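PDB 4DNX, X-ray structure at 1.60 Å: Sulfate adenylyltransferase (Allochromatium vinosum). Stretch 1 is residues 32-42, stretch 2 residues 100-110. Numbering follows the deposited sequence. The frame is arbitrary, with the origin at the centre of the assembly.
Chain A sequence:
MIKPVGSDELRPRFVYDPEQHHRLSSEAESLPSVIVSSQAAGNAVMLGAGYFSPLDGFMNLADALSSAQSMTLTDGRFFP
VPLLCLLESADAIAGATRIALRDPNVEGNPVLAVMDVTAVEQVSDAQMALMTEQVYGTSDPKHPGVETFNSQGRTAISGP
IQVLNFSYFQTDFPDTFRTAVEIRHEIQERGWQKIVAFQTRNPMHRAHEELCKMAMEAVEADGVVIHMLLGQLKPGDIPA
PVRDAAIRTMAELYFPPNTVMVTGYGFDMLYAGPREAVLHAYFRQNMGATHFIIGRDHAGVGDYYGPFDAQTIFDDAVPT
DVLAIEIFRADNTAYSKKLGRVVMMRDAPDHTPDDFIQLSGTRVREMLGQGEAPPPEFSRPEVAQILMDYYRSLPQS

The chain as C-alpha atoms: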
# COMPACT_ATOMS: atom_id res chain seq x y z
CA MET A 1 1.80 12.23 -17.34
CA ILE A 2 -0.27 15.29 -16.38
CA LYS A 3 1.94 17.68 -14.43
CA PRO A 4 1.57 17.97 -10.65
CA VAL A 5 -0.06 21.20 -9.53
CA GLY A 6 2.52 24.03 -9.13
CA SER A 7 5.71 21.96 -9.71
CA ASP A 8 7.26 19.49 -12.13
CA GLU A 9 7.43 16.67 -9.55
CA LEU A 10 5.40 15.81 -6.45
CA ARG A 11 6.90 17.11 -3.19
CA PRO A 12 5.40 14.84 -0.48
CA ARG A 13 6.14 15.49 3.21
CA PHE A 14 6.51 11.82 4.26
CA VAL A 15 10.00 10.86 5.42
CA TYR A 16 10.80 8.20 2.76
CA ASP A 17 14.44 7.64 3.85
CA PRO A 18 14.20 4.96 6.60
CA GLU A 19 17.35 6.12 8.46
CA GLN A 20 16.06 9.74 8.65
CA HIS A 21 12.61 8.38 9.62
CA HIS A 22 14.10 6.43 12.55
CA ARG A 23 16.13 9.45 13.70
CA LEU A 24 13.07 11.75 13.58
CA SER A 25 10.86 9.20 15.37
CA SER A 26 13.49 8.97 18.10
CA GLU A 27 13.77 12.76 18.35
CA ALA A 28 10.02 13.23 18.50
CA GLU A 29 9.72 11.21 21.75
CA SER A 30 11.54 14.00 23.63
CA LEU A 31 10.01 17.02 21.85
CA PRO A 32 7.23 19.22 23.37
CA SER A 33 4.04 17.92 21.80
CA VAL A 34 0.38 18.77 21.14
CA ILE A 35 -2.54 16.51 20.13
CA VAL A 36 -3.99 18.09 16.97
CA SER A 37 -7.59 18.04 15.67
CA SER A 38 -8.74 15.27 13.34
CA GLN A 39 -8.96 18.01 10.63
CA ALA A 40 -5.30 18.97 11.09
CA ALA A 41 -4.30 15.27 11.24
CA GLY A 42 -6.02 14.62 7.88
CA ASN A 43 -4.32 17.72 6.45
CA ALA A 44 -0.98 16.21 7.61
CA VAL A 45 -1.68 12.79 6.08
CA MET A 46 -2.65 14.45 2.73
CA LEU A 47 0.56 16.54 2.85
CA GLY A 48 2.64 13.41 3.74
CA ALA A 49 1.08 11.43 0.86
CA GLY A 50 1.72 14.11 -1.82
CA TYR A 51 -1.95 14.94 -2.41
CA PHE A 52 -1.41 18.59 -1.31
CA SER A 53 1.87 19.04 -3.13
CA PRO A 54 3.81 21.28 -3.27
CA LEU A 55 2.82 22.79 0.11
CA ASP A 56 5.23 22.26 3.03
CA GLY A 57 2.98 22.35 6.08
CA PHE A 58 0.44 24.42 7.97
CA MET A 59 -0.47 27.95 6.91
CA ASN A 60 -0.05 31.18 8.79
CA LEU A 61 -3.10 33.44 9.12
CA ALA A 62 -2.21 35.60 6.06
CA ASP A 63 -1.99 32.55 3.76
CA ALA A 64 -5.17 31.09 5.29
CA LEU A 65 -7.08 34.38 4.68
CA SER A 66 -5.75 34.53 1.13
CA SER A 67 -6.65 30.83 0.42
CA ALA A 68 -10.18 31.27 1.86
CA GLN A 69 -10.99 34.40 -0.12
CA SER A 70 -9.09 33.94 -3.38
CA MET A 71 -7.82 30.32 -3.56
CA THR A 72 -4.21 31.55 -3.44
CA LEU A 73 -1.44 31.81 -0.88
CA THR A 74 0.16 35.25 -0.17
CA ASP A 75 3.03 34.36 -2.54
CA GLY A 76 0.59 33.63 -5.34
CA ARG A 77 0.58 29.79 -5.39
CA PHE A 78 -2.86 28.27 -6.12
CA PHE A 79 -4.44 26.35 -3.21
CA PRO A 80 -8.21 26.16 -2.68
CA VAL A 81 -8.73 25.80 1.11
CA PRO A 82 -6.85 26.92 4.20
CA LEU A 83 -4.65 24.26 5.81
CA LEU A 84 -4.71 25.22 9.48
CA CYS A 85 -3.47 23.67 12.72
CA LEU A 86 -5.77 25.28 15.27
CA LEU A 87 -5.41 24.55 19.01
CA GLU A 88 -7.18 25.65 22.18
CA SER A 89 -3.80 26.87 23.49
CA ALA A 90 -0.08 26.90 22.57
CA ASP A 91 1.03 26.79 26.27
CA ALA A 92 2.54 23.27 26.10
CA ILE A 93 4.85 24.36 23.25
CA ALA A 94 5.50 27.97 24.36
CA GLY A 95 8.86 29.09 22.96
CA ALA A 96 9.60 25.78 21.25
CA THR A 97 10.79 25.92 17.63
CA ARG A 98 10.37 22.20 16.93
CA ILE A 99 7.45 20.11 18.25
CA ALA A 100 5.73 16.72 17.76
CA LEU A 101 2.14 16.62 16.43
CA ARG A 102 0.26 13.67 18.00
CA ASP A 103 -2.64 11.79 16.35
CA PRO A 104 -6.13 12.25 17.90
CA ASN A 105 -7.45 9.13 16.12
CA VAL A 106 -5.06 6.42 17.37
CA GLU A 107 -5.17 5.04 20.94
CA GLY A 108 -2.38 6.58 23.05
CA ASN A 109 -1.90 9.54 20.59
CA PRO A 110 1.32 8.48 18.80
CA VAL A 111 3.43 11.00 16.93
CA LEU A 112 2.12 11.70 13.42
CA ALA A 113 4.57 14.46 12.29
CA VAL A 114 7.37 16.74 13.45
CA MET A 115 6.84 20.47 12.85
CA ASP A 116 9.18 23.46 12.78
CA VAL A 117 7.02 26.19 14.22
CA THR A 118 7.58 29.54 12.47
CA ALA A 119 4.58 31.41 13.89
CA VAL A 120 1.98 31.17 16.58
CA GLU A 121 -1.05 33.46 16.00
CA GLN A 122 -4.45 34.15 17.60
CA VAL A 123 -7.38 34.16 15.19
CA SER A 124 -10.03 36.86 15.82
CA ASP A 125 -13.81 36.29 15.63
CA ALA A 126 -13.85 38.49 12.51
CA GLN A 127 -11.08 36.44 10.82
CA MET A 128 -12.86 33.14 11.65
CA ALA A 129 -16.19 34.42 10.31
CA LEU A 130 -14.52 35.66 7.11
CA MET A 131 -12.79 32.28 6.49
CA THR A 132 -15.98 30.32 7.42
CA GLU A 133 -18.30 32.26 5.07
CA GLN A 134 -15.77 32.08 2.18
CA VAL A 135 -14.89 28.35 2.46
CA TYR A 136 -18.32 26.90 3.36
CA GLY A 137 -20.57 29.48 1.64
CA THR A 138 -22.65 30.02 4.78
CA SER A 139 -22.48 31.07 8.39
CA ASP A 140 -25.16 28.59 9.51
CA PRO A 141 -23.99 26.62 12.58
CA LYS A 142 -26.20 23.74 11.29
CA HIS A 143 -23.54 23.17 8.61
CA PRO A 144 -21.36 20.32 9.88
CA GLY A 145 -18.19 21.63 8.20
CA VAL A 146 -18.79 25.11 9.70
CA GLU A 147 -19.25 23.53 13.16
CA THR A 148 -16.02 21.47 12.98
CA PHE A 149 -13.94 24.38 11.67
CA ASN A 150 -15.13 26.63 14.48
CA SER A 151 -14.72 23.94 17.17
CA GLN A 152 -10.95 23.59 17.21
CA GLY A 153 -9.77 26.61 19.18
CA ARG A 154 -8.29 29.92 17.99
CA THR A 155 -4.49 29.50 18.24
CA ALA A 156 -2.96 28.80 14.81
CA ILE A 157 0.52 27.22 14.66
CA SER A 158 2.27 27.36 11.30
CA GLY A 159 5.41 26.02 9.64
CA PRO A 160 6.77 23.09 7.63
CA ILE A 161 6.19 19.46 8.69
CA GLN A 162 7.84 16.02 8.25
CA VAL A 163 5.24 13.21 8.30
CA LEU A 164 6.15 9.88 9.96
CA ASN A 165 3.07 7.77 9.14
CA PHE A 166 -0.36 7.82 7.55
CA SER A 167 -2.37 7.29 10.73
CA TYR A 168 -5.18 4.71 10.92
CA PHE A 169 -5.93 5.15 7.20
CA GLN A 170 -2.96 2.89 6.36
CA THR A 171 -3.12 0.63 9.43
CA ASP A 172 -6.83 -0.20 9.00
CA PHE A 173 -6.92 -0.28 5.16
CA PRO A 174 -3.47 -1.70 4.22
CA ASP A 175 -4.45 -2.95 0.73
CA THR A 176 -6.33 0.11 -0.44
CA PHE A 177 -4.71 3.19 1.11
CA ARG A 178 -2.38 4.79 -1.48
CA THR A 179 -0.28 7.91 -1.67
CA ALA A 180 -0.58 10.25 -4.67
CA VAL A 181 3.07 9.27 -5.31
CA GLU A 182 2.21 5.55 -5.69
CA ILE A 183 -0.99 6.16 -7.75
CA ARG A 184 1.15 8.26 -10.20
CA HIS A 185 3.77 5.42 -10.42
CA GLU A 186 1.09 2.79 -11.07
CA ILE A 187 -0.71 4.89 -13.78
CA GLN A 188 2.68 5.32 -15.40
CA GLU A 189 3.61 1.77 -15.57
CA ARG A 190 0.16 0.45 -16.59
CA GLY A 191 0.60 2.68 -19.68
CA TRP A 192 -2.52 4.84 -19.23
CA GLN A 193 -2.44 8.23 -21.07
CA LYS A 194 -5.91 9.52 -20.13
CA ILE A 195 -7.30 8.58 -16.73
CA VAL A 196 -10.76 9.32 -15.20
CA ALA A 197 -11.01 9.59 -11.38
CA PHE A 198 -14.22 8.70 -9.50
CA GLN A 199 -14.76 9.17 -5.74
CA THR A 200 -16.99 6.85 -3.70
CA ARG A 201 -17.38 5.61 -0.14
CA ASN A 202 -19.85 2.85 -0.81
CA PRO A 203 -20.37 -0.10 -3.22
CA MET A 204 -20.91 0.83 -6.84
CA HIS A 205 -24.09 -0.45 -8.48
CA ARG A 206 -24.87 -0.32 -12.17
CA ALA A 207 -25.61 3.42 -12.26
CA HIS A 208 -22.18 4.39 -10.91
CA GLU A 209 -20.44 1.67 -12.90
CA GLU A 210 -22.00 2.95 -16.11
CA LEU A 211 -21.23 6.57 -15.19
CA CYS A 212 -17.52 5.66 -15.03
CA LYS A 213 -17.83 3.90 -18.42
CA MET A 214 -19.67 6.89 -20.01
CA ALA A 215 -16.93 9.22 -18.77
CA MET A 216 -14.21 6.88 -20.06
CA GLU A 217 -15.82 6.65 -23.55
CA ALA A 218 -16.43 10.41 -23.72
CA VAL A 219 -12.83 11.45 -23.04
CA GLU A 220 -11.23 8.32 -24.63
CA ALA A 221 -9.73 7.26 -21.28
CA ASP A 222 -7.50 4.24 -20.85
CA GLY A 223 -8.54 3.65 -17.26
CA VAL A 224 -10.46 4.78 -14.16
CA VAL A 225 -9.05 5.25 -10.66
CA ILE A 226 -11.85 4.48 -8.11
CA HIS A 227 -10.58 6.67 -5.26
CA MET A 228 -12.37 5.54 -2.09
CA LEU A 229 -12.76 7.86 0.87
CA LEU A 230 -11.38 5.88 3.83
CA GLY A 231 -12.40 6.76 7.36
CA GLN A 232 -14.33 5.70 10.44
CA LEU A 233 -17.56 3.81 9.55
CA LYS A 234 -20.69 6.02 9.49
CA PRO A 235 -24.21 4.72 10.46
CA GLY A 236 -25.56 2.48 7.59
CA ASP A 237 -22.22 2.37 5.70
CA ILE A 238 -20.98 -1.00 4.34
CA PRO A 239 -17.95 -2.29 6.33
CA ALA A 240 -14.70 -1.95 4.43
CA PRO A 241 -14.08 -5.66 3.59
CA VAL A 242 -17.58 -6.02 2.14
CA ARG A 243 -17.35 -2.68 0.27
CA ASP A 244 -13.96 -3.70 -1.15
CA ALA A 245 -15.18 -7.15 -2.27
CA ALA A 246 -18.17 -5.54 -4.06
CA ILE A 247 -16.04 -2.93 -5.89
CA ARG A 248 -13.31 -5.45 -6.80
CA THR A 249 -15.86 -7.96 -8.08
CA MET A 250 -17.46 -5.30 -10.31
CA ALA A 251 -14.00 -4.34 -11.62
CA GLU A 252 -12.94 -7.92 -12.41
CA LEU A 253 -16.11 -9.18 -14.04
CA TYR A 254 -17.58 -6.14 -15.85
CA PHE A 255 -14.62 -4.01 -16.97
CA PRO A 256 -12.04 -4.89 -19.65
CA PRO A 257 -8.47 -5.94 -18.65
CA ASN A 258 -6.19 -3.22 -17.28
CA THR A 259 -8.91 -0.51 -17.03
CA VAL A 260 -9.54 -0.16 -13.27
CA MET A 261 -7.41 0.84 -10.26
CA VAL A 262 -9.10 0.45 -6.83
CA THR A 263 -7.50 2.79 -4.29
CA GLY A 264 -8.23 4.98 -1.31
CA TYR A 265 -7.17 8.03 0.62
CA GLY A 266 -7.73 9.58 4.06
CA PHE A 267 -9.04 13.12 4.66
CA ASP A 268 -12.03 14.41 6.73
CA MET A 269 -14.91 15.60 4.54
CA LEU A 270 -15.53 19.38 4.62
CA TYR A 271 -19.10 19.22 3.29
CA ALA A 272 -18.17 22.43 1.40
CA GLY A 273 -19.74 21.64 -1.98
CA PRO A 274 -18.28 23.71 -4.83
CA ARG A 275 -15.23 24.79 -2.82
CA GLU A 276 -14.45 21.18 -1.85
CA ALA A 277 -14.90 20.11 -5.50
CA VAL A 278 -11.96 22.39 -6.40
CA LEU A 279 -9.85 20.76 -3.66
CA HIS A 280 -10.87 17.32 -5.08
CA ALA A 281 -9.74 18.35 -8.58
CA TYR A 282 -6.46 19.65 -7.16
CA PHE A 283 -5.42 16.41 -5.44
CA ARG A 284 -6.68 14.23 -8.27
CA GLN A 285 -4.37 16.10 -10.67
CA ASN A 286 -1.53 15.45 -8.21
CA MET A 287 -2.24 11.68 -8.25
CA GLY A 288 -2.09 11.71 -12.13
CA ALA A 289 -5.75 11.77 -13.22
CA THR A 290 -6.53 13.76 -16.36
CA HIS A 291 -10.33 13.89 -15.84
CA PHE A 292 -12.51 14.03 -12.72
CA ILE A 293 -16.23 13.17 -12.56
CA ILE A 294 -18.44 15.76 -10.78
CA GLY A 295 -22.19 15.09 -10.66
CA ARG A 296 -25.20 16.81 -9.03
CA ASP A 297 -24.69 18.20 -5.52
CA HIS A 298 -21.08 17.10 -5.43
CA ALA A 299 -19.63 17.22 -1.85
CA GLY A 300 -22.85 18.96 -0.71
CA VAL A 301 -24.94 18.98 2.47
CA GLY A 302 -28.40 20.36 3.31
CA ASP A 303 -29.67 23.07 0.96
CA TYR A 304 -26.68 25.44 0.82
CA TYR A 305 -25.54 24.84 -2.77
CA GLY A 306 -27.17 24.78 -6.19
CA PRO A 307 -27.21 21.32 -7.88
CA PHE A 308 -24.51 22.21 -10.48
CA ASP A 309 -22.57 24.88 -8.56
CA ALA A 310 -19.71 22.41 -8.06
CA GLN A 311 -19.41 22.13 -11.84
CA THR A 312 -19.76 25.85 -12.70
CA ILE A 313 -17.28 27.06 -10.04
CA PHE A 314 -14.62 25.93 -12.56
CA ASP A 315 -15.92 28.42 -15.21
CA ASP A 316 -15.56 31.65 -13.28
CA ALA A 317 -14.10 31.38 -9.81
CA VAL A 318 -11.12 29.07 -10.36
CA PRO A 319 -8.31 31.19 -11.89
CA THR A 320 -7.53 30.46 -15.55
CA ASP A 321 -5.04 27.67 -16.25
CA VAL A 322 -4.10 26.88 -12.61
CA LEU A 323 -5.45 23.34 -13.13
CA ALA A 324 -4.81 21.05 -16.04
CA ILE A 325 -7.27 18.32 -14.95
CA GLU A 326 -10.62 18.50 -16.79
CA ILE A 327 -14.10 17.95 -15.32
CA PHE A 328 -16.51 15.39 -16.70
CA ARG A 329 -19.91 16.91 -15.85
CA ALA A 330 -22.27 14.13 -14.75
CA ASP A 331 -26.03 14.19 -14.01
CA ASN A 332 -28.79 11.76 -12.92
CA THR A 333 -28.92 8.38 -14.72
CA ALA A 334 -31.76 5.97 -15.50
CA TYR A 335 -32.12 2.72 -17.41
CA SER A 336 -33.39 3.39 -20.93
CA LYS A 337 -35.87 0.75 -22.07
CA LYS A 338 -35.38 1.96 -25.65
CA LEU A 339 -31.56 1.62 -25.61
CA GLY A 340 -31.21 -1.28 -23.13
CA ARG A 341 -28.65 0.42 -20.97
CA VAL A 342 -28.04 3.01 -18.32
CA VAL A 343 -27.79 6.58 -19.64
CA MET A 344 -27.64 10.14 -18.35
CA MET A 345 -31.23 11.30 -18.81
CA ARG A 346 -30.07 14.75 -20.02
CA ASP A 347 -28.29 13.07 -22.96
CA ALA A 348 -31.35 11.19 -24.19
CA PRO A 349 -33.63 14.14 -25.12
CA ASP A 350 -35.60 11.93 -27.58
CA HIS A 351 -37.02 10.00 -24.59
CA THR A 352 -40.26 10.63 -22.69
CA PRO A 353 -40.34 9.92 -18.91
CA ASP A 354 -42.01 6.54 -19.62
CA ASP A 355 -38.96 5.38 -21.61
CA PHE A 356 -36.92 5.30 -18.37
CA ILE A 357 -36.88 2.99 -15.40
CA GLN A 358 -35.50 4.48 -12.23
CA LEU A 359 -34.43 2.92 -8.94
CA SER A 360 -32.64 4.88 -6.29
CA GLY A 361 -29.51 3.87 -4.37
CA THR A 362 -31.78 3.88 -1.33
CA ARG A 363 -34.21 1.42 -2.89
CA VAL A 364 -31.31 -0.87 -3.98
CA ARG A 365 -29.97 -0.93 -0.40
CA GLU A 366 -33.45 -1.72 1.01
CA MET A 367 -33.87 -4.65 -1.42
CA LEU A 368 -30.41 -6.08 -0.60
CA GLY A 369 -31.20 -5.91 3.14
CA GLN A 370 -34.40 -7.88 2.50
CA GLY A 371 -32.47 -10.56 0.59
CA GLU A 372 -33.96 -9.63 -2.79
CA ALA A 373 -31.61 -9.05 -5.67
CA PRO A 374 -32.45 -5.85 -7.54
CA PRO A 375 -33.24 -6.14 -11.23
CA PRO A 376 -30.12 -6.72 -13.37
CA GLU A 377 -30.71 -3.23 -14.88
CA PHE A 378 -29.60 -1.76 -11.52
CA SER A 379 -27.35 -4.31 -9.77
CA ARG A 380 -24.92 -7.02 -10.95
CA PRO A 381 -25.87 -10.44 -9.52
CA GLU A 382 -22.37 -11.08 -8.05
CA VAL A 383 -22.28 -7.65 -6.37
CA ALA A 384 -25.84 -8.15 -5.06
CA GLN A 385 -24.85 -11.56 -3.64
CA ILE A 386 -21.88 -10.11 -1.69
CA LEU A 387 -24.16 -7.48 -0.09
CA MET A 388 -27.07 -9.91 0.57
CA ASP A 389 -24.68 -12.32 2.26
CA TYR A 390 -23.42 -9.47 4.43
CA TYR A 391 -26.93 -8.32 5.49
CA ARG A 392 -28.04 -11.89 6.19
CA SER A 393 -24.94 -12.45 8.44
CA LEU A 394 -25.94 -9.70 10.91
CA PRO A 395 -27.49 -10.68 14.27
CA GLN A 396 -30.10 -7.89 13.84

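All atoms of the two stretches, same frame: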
# COMPACT_ATOMS: atom_id res chain seq x y z
N PRO A 32 8.57 18.74 22.93
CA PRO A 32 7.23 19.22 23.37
C PRO A 32 6.21 18.81 22.32
O PRO A 32 6.49 18.82 21.12
CB PRO A 32 7.36 20.75 23.34
CG PRO A 32 8.89 21.03 23.24
CD PRO A 32 9.42 19.85 22.48
N SER A 33 5.00 18.48 22.75
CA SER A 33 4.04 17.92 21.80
C SER A 33 2.63 18.45 22.03
O SER A 33 2.32 18.93 23.13
CB SER A 33 4.09 16.38 21.86
OG SER A 33 3.59 15.85 23.09
N VAL A 34 1.80 18.37 21.00
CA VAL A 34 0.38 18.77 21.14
C VAL A 34 -0.41 17.70 20.41
O VAL A 34 0.08 17.17 19.42
CB VAL A 34 0.05 20.14 20.50
CG1 VAL A 34 0.65 21.31 21.36
CG2 VAL A 34 0.51 20.23 19.05
N ILE A 35 -1.61 17.40 20.90
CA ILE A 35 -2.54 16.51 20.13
C ILE A 35 -3.38 17.42 19.23
O ILE A 35 -4.02 18.37 19.72
CB ILE A 35 -3.44 15.67 21.10
CG1 ILE A 35 -2.58 14.70 21.95
CG2 ILE A 35 -4.60 15.00 20.30
CD1 ILE A 35 -3.18 14.40 23.35
N VAL A 36 -3.35 17.18 17.92
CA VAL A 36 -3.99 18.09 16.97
C VAL A 36 -5.45 17.66 16.72
O VAL A 36 -5.86 16.59 17.18
CB VAL A 36 -3.19 18.17 15.62
CG1 VAL A 36 -1.78 18.71 15.89
CG2 VAL A 36 -3.12 16.83 14.85
N SER A 37 -6.22 18.48 16.01
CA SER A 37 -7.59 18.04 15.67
C SER A 37 -7.56 16.95 14.59
O SER A 37 -6.58 16.80 13.84
CB SER A 37 -8.44 19.20 15.16
OG SER A 37 -7.94 19.69 13.90
N SER A 38 -8.66 16.22 14.47
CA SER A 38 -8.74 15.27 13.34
C SER A 38 -8.59 15.99 11.98
O SER A 38 -7.99 15.39 11.02
CB SER A 38 -10.05 14.45 13.45
OG SER A 38 -10.19 13.48 12.44
N GLN A 39 -9.10 17.23 11.86
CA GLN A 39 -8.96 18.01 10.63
C GLN A 39 -7.47 18.28 10.32
O GLN A 39 -7.03 18.01 9.21
CB GLN A 39 -9.78 19.32 10.69
CG GLN A 39 -9.44 20.28 9.55
CD GLN A 39 -10.33 21.52 9.62
OE1 GLN A 39 -9.86 22.65 9.86
NE2 GLN A 39 -11.63 21.31 9.41
N ALA A 40 -6.73 18.75 11.31
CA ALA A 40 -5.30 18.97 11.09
C ALA A 40 -4.58 17.64 10.79
O ALA A 40 -3.60 17.62 10.03
CB ALA A 40 -4.67 19.66 12.29
N ALA A 41 -4.96 16.56 11.49
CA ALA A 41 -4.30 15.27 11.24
C ALA A 41 -4.51 14.81 9.79
O ALA A 41 -3.60 14.25 9.15
CB ALA A 41 -4.75 14.19 12.27
N GLY A 42 -5.72 14.99 9.28
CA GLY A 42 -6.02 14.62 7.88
C GLY A 42 -5.22 15.50 6.92
O GLY A 42 -4.71 15.03 5.89
N ALA A 100 6.34 17.94 18.32
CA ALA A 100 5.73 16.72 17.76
C ALA A 100 4.22 16.94 17.71
O ALA A 100 3.62 17.46 18.67
CB ALA A 100 6.06 15.49 18.63
N LEU A 101 3.62 16.59 16.58
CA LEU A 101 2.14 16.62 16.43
C LEU A 101 1.62 15.19 16.63
O LEU A 101 2.04 14.28 15.93
CB LEU A 101 1.77 17.12 15.03
CG LEU A 101 2.33 18.47 14.57
CD1 LEU A 101 1.78 18.84 13.21
CD2 LEU A 101 2.08 19.60 15.63
N ARG A 102 0.71 15.00 17.59
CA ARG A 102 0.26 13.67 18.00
C ARG A 102 -1.14 13.44 17.43
O ARG A 102 -1.90 14.38 17.29
CB ARG A 102 0.29 13.54 19.51
CG ARG A 102 1.77 13.40 20.03
CD ARG A 102 1.84 13.25 21.53
NE ARG A 102 3.22 12.92 21.94
CZ ARG A 102 3.79 11.70 21.95
NH1 ARG A 102 3.15 10.59 21.51
NH2 ARG A 102 5.06 11.60 22.35
N ASP A 103 -1.44 12.19 17.09
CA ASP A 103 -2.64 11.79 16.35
C ASP A 103 -3.85 11.65 17.32
O ASP A 103 -3.80 10.84 18.24
CB ASP A 103 -2.36 10.42 15.70
CG ASP A 103 -3.29 10.10 14.57
OD1 ASP A 103 -4.46 10.59 14.54
OD2 ASP A 103 -2.83 9.35 13.65
N PRO A 104 -4.93 12.39 17.06
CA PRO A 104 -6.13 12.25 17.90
C PRO A 104 -6.92 10.97 17.65
O PRO A 104 -7.81 10.63 18.46
CB PRO A 104 -6.97 13.47 17.51
CG PRO A 104 -6.67 13.69 16.05
CD PRO A 104 -5.11 13.43 16.04
N ASN A 105 -6.60 10.26 16.57
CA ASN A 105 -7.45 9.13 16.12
C ASN A 105 -6.81 7.74 16.26
O ASN A 105 -7.24 6.76 15.63
CB ASN A 105 -7.86 9.35 14.68
CG ASN A 105 -8.76 10.57 14.50
OD1 ASN A 105 -9.68 10.86 15.33
ND2 ASN A 105 -8.51 11.28 13.43
N VAL A 106 -5.74 7.67 17.03
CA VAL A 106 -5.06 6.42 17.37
C VAL A 106 -4.84 6.35 18.86
O VAL A 106 -4.32 7.32 19.46
CB VAL A 106 -3.71 6.28 16.57
CG1 VAL A 106 -3.00 4.96 16.97
CG2 VAL A 106 -3.99 6.35 15.05
N GLU A 107 -5.24 5.22 19.47
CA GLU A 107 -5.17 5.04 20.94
C GLU A 107 -3.76 5.35 21.44
O GLU A 107 -2.77 4.88 20.87
CB GLU A 107 -5.60 3.61 21.33
CG GLU A 107 -5.83 3.36 22.85
CD GLU A 107 -6.66 2.08 23.12
OE1 GLU A 107 -7.38 1.58 22.21
OE2 GLU A 107 -6.60 1.57 24.27
N GLY A 108 -3.67 6.17 22.49
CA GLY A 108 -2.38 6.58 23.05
C GLY A 108 -1.73 7.81 22.40
O GLY A 108 -0.68 8.27 22.90
N ASN A 109 -2.32 8.31 21.30
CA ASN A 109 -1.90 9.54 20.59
C ASN A 109 -0.43 9.49 20.17
O ASN A 109 0.36 10.33 20.58
CB ASN A 109 -2.13 10.80 21.47
CG ASN A 109 -3.56 10.86 22.03
OD1 ASN A 109 -3.77 10.88 23.26
ND2 ASN A 109 -4.54 10.87 21.11
N PRO A 110 -0.09 8.54 19.31
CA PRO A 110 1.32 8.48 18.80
C PRO A 110 1.69 9.69 17.95
O PRO A 110 0.83 10.44 17.44
CB PRO A 110 1.28 7.26 17.87
CG PRO A 110 -0.15 7.22 17.36
CD PRO A 110 -0.93 7.52 18.66

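Two short strands that pair in parallel often owe their alignment to the backbone and their fit to what happens just beyond the ladder. Sulfate adenylyltransferase from Allochromatium vinosum offers a compact example, in which residues 33-35 lie beside 100-102 and the contact buries 604 Å² in all. The ladder alternates in the usual parallel manner. A100 N donates to P32 O (2.9 Å) and V34 N to A100 O (3.1 Å); one step on, R102 N donates to V34 O (2.9 Å) and V36 N to R102 O (3.2 Å). Each strand thus reaches its partner through every second residue, and P32, which has no amide hydrogen to give, contributes only its carbonyl.

Side chains then sort by face. On one face, V34 and L101 lie side by side, with V34 CG2 3.8 Å from L101 CD2. The same leucine methyl also meets V36 CG1 at 4.0 Å, so one methyl of L101 packs against two valines. On the other face stand S33, A100, I35 and R102. Here the small residues come first: S33 CB and A100 CB approach to 3.9 Å, and the slender serine leaves space for the long arm of R102 to run past it. R102 NE makes a weak hydrogen bond to S33 OG (3.2 Å), which lies at the guanidinium edge, near its plane. The arm is steadied within its own stretch by R102 NH1 donating to N109 O (3.0 Å), while I35 CG1 packs against R102 CB at 3.9 Å. I35 extends further, its CD1 reaching 3.6 Å from N109 OD1. A100, L101, V36 and A41 are buried, in keeping with their apolar side chains; I35 stays exposed despite its contacts.

Past the strands, the principal bump is P104. Its compact ring enters a hollow formed by I35, V36, the backbone leading into the helix, and A41: CB of P104 lies 4.0 Å from I35 CG2, CG lies 3.2 Å from V36 O, and CD lies 3.9 Å from A41 CB. A41 points toward the loop, its single methyl packing against the ring. The helix start is itself fixed by S37, whose OG caps A40 N at 3.0 Å.

Polar clasps finish the fit. N105 ND2 donates to S38 OG (2.9 Å), joining the loop to the first turn of the helix. Behind P104 the loop braces itself: N105 N donates to D103 OD1 and N109 ND2 to D103 O, each at 3.0 Å. Backbone pairing sets the register; complementary shape carries the contact beyond it.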